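Local coordinates for protein CEP104 (Gallus gallus, PDB 5JO8) that is a centriolar protein whose TOG domain, the part in this structure, probably binds tubulin or microtubules, at residues A[66-71]-A[115-120]; A[62-67]-A[107-112]. One frame throughout, in Å; residues are numbered along the deposited sequence.

Both contacts join helix 54-69 to helix 100-121, with helix 77-94 between them in sequence. Along the chain, 62-67 comes first and runs straight into 66-71, so K66 and K67 belong to both. After helix 77-94 the chain comes back through 107-112, which closes contact 2, and then 115-120, which closes contact 1. The order is the same on both helices, so the two loops overlap and neither nests in the other. This fits the nearly parallel run of the helices. Contact 2 packs earlier turns, and contact 1 lies at the C-terminal end of helix 54-69. M112 links the two contacts by packing on L68 and M69.

Contact 1: residues A[66-71]-A[115-120]; sequences KKLMEM and TQYVPK
The K120 chain is fully extended at every torsion, and this carries its ammonium across to the backbone of M69 and M71. The trans chi1 of Y117 (-176°) swings its ring to L68. K120 NZ donates a hydrogen bond of 3.0 Å to M71 O, just beyond the end of helix 54-69. The C=O...N angle is 153°, and the donor is tilted from the carbonyl plane. Two waters widen this grip, and each accepts a hydrogen bond from K120 NZ. The first water donates to L68 O at 2.6 Å. The second donates to M69 O at 2.9 Å. The positive charge thus sits at a helix C terminus, where it probably offsets the negative end of the dipole.

L68 packs crosswise on the Y117 ring. Its CD2 lies over one face, 4.0 Å from the ring centroid, a CH-pi contact. L68 O approaches the ring edge in plane, 3.6 Å from Y117 CE1. M71 CG is a more distant neighbour at the edge. At the exposed side, M69 CE lies 3.5 Å from Q116 OE1.

Helix 77-94 backs the apolar part: M83 touches L68, M71 and Y117, and the Y117 hydroxyl is hydrogen-bonded to L80 O. H121, further along helix 100-121, meets the Y117 ring edge-to-face.

Contact 2: residues A[62-67]-A[107-112]; sequences LAVYKK and LKLLKM
K108 reaches across to Y65 and lays the end of its chain over one face of the tyrosine ring. From CB the chain leaves trans to the backbone N and stays extended as far as CE. On the way, K108 CD meets L62 CD2 at 4.0 Å. K108 CE then sits above the centre of the Y65 ring, 3.6 Å from the centroid and only 8° off the ring normal. This is a CH-pi contact. The last torsion, about CD-CE, is turned (chi4 73°) and keeps NZ over the same face. K108 NZ is 4.2 Å from the Y65 centroid, somewhat off the normal, a cation-pi contact. K108 NZ leans toward the hydroxyl end of the ring.

M112 approaches the same ring obliquely. Its CG is 3.6 Å from Y65 CE2. Its sulfur, SD, is 5.5 Å from the ring centroid and makes a Met-aromatic contact.

L109 fills the inner side with its two methyls. CD1 rests against the backbone of helix 54-69, 3.8 Å from Y65 CA. CD2 packs on V64 CG1 at 3.7 Å. Helix 77-94 extends this apolar layer, with A87 and L90 on V64 and V91 on L109.

The axes of the two short segments approach to 9.4 Å and cross at 21°. Such near-parallel packing of helices 54-69 and 100-121, with an intervening helix behind them, is characteristic of the HEAT-like helical repeats that build TOG domains.

Contact 1: residues A[66-71]-A[115-120]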
loop_
_atom_site.group_PDB
_atom_site.type_symbol
_atom_site.label_atom_id
_atom_site.label_comp_id
_atom_site.label_asym_id
_atom_site.label_seq_id
_atom_site.Cartn_x
_atom_site.Cartn_y
_atom_site.Cartn_z
ATOM N N LYS A 66 19.697 -9.036 7.935
ATOM C CA LYS A 66 20.822 -9.138 8.859
ATOM C C LYS A 66 21.879 -8.039 8.651
ATOM O O LYS A 66 22.355 -7.435 9.622
ATOM C CB LYS A 66 21.476 -10.511 8.747
ATOM C CG LYS A 66 22.663 -10.689 9.678
ATOM C CD LYS A 66 23.107 -12.138 9.685
ATOM C CE LYS A 66 24.369 -12.331 10.504
ATOM N NZ LYS A 66 24.142 -12.053 11.943
ATOM N N LYS A 67 22.247 -7.781 7.399
ATOM C CA LYS A 67 23.284 -6.783 7.109
ATOM C C LYS A 67 22.853 -5.394 7.601
ATOM O O LYS A 67 23.630 -4.678 8.241
ATOM C CB LYS A 67 23.608 -6.758 5.611
ATOM C CG LYS A 67 24.714 -5.770 5.214
ATOM C CD LYS A 67 26.065 -6.226 5.723
ATOM C CE LYS A 67 27.163 -5.243 5.338
ATOM N NZ LYS A 67 27.273 -5.082 3.861
ATOM N N LEU A 68 21.617 -5.000 7.307
ATOM C CA LEU A 68 21.132 -3.707 7.782
ATOM C C LEU A 68 21.006 -3.633 9.303
ATOM O O LEU A 68 21.395 -2.622 9.891
ATOM C CB LEU A 68 19.803 -3.341 7.120
ATOM C CG LEU A 68 19.930 -2.586 5.793
ATOM C CD1 LEU A 68 20.457 -3.500 4.699
ATOM C CD2 LEU A 68 18.583 -1.983 5.379
ATOM N N MET A 69 20.482 -4.689 9.938
ATOM C CA MET A 69 20.303 -4.703 11.391
ATOM C C MET A 69 21.635 -4.571 12.132
ATOM O O MET A 69 21.697 -4.003 13.224
ATOM C CB MET A 69 19.581 -5.982 11.853
ATOM C CG MET A 69 18.065 -5.957 11.625
ATOM S SD MET A 69 17.243 -4.715 12.639
ATOM C CE MET A 69 17.473 -5.415 14.277
ATOM N N GLU A 70 22.700 -5.076 11.528
ATOM C CA GLU A 70 23.994 -5.105 12.205
ATOM C C GLU A 70 24.894 -3.914 11.875
ATOM O O GLU A 70 26.016 -3.829 12.372
ATOM C CB GLU A 70 24.693 -6.444 11.959
ATOM C CG GLU A 70 23.936 -7.593 12.613
ATOM C CD GLU A 70 24.574 -8.954 12.393
ATOM O OE1 GLU A 70 25.540 -9.054 11.601
ATOM O OE2 GLU A 70 24.096 -9.926 13.022
ATOM N N MET A 71 24.402 -2.978 11.061
ATOM C CA MET A 71 25.176 -1.769 10.767
ATOM C C MET A 71 25.350 -0.927 12.023
ATOM O O MET A 71 24.375 -0.573 12.688
ATOM C CB MET A 71 24.493 -0.927 9.687
ATOM C CG MET A 71 24.369 -1.607 8.347
ATOM S SD MET A 71 25.947 -2.130 7.673
ATOM C CE MET A 71 26.841 -0.576 7.649
ATOM N N THR A 115 10.566 0.880 10.617
ATOM C CA THR A 115 10.284 1.019 12.041
ATOM C C THR A 115 11.530 0.944 12.926
ATOM O O THR A 115 11.498 1.352 14.087
ATOM C CB THR A 115 9.255 -0.026 12.519
ATOM O OG1 THR A 115 9.838 -1.338 12.471
ATOM C CG2 THR A 115 7.985 0.021 11.651
ATOM N N GLN A 116 12.637 0.459 12.375
ATOM C CA GLN A 116 13.843 0.291 13.179
ATOM C C GLN A 116 15.050 1.029 12.626
ATOM O O GLN A 116 15.689 1.794 13.341
ATOM C CB GLN A 116 14.190 -1.190 13.338
ATOM C CG GLN A 116 13.138 -1.979 14.090
ATOM C CD GLN A 116 13.556 -3.420 14.319
ATOM O OE1 GLN A 116 14.533 -3.691 15.014
ATOM N NE2 GLN A 116 12.837 -4.343 13.715
ATOM N N TYR A 117 15.356 0.796 11.356
ATOM C CA TYR A 117 16.597 1.272 10.742
ATOM C C TYR A 117 16.629 2.790 10.576
ATOM O O TYR A 117 17.573 3.452 11.022
ATOM C CB TYR A 117 16.761 0.574 9.401
ATOM C CG TYR A 117 18.034 0.846 8.631
ATOM C CD1 TYR A 117 19.160 0.053 8.812
ATOM C CD2 TYR A 117 18.081 1.846 7.663
ATOM C CE1 TYR A 117 20.317 0.272 8.076
ATOM C CE2 TYR A 117 19.220 2.066 6.916
ATOM C CZ TYR A 117 20.338 1.281 7.132
ATOM O OH TYR A 117 21.446 1.508 6.360
ATOM N N VAL A 118 15.625 3.343 9.911
ATOM C CA VAL A 118 15.546 4.799 9.790
ATOM C C VAL A 118 15.630 5.532 11.136
ATOM O O VAL A 118 16.463 6.430 11.279
ATOM C CB VAL A 118 14.343 5.240 8.933
ATOM C CG1 VAL A 118 14.203 6.759 8.955
ATOM C CG2 VAL A 118 14.521 4.754 7.511
ATOM N N PRO A 119 14.826 5.133 12.142
ATOM C CA PRO A 119 14.959 5.821 13.434
ATOM C C PRO A 119 16.292 5.580 14.134
ATOM O O PRO A 119 16.829 6.518 14.741
ATOM C CB PRO A 119 13.836 5.212 14.281
ATOM C CG PRO A 119 12.884 4.651 13.327
ATOM C CD PRO A 119 13.658 4.231 12.126
ATOM N N LYS A 120 16.808 4.355 14.065
ATOM C CA LYS A 120 18.097 4.024 14.690
ATOM C C LYS A 120 19.199 4.962 14.193
ATOM O O LYS A 120 20.017 5.461 14.977
ATOM C CB LYS A 120 18.491 2.567 14.399
ATOM C CG LYS A 120 19.882 2.153 14.906
ATOM C CD LYS A 120 20.167 0.691 14.562
ATOM C CE LYS A 120 21.621 0.302 14.834
ATOM N NZ LYS A 120 21.906 -1.105 14.392
HETATM O O HOH W 1 20.726 -0.980 11.832
HETATM O O HOH W 2 19.952 -2.980 15.268
#

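Contact 2: residues A[62-67]-A[107-112]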
loop_
_atom_site.group_PDB
_atom_site.type_symbol
_atom_site.label_atom_id
_atom_site.label_comp_id
_atom_site.label_asym_id
_atom_site.label_seq_id
_atom_site.Cartn_x
_atom_site.Cartn_y
_atom_site.Cartn_z
ATOM N N LEU A 62 16.684 -12.264 3.733
ATOM C CA LEU A 62 17.039 -12.411 5.139
ATOM C C LEU A 62 18.477 -11.966 5.402
ATOM O O LEU A 62 18.783 -11.457 6.481
ATOM C CB LEU A 62 16.794 -13.849 5.604
ATOM C CG LEU A 62 15.311 -14.231 5.546
ATOM C CD1 LEU A 62 15.094 -15.671 5.992
ATOM C CD2 LEU A 62 14.468 -13.259 6.376
ATOM N N ALA A 63 19.354 -12.146 4.422
ATOM C CA ALA A 63 20.734 -11.672 4.562
ATOM C C ALA A 63 20.796 -10.151 4.547
ATOM O O ALA A 63 21.608 -9.552 5.256
ATOM C CB ALA A 63 21.634 -12.244 3.473
ATOM N N VAL A 64 19.944 -9.532 3.735
ATOM C CA VAL A 64 19.861 -8.079 3.691
ATOM C C VAL A 64 19.346 -7.575 5.025
ATOM O O VAL A 64 19.872 -6.597 5.563
ATOM C CB VAL A 64 18.989 -7.604 2.519
ATOM C CG1 VAL A 64 18.722 -6.097 2.609
ATOM C CG2 VAL A 64 19.643 -7.954 1.203
ATOM N N TYR A 65 18.337 -8.250 5.569
ATOM C CA TYR A 65 17.816 -7.907 6.881
ATOM C C TYR A 65 18.943 -7.944 7.913
ATOM O O TYR A 65 19.127 -7.003 8.680
ATOM C CB TYR A 65 16.699 -8.886 7.276
ATOM C CG TYR A 65 16.312 -8.803 8.736
ATOM C CD1 TYR A 65 17.009 -9.535 9.699
ATOM C CD2 TYR A 65 15.272 -7.987 9.161
ATOM C CE1 TYR A 65 16.687 -9.454 11.027
ATOM C CE2 TYR A 65 14.938 -7.905 10.509
ATOM C CZ TYR A 65 15.652 -8.651 11.429
ATOM O OH TYR A 65 15.352 -8.582 12.764
ATOM N N LYS A 66 19.697 -9.036 7.935
ATOM C CA LYS A 66 20.822 -9.138 8.859
ATOM C C LYS A 66 21.879 -8.039 8.651
ATOM O O LYS A 66 22.355 -7.435 9.622
ATOM C CB LYS A 66 21.476 -10.511 8.747
ATOM C CG LYS A 66 22.663 -10.689 9.678
ATOM C CD LYS A 66 23.107 -12.138 9.685
ATOM C CE LYS A 66 24.369 -12.331 10.504
ATOM N NZ LYS A 66 24.142 -12.053 11.943
ATOM N N LYS A 67 22.247 -7.781 7.399
ATOM C CA LYS A 67 23.284 -6.783 7.109
ATOM C C LYS A 67 22.853 -5.394 7.601
ATOM O O LYS A 67 23.630 -4.678 8.241
ATOM C CB LYS A 67 23.608 -6.758 5.611
ATOM C CG LYS A 67 24.714 -5.770 5.214
ATOM C CD LYS A 67 26.065 -6.226 5.723
ATOM C CE LYS A 67 27.163 -5.243 5.338
ATOM N NZ LYS A 67 27.273 -5.082 3.861
ATOM N N LEU A 107 8.412 -8.392 3.399
ATOM C CA LEU A 107 7.643 -7.593 4.345
ATOM C C LEU A 107 8.404 -7.401 5.650
ATOM O O LEU A 107 8.366 -6.316 6.232
ATOM C CB LEU A 107 6.298 -8.248 4.656
ATOM C CG LEU A 107 5.344 -8.462 3.487
ATOM C CD1 LEU A 107 4.020 -9.026 4.005
ATOM C CD2 LEU A 107 5.108 -7.183 2.707
ATOM N N LYS A 108 9.070 -8.455 6.118
ATOM C CA LYS A 108 9.872 -8.384 7.332
ATOM C C LYS A 108 10.954 -7.323 7.155
ATOM O O LYS A 108 11.198 -6.510 8.040
ATOM C CB LYS A 108 10.519 -9.744 7.616
ATOM C CG LYS A 108 11.437 -9.783 8.817
ATOM C CD LYS A 108 12.147 -11.130 8.870
ATOM C CE LYS A 108 13.294 -11.147 9.868
ATOM N NZ LYS A 108 12.839 -11.157 11.292
ATOM N N LEU A 109 11.595 -7.339 5.996
ATOM C CA LEU A 109 12.672 -6.409 5.711
ATOM C C LEU A 109 12.127 -4.986 5.622
ATOM O O LEU A 109 12.695 -4.069 6.219
ATOM C CB LEU A 109 13.348 -6.807 4.401
ATOM C CG LEU A 109 14.429 -5.888 3.840
ATOM C CD1 LEU A 109 15.489 -5.570 4.900
ATOM C CD2 LEU A 109 15.041 -6.556 2.615
ATOM N N LEU A 110 11.026 -4.807 4.890
ATOM C CA LEU A 110 10.418 -3.488 4.743
ATOM C C LEU A 110 9.999 -2.892 6.082
ATOM O O LEU A 110 10.305 -1.731 6.386
ATOM C CB LEU A 110 9.217 -3.561 3.808
ATOM C CG LEU A 110 8.434 -2.269 3.606
ATOM C CD1 LEU A 110 9.403 -1.200 3.087
ATOM C CD2 LEU A 110 7.321 -2.499 2.614
ATOM N N LYS A 111 9.325 -3.692 6.905
ATOM C CA LYS A 111 8.897 -3.215 8.210
ATOM C C LYS A 111 10.087 -2.829 9.090
ATOM O O LYS A 111 10.053 -1.814 9.795
ATOM C CB LYS A 111 8.021 -4.269 8.908
ATOM C CG LYS A 111 7.511 -3.809 10.256
ATOM C CD LYS A 111 6.554 -4.804 10.906
ATOM C CE LYS A 111 6.188 -4.302 12.286
ATOM N NZ LYS A 111 5.381 -5.297 13.045
ATOM N N MET A 112 11.137 -3.640 9.055
ATOM C CA MET A 112 12.351 -3.347 9.805
ATOM C C MET A 112 12.993 -2.030 9.345
ATOM O O MET A 112 13.462 -1.238 10.168
ATOM C CB MET A 112 13.347 -4.500 9.661
ATOM C CG MET A 112 14.680 -4.286 10.380
ATOM S SD MET A 112 15.895 -3.258 9.537
ATOM C CE MET A 112 16.355 -4.311 8.165
#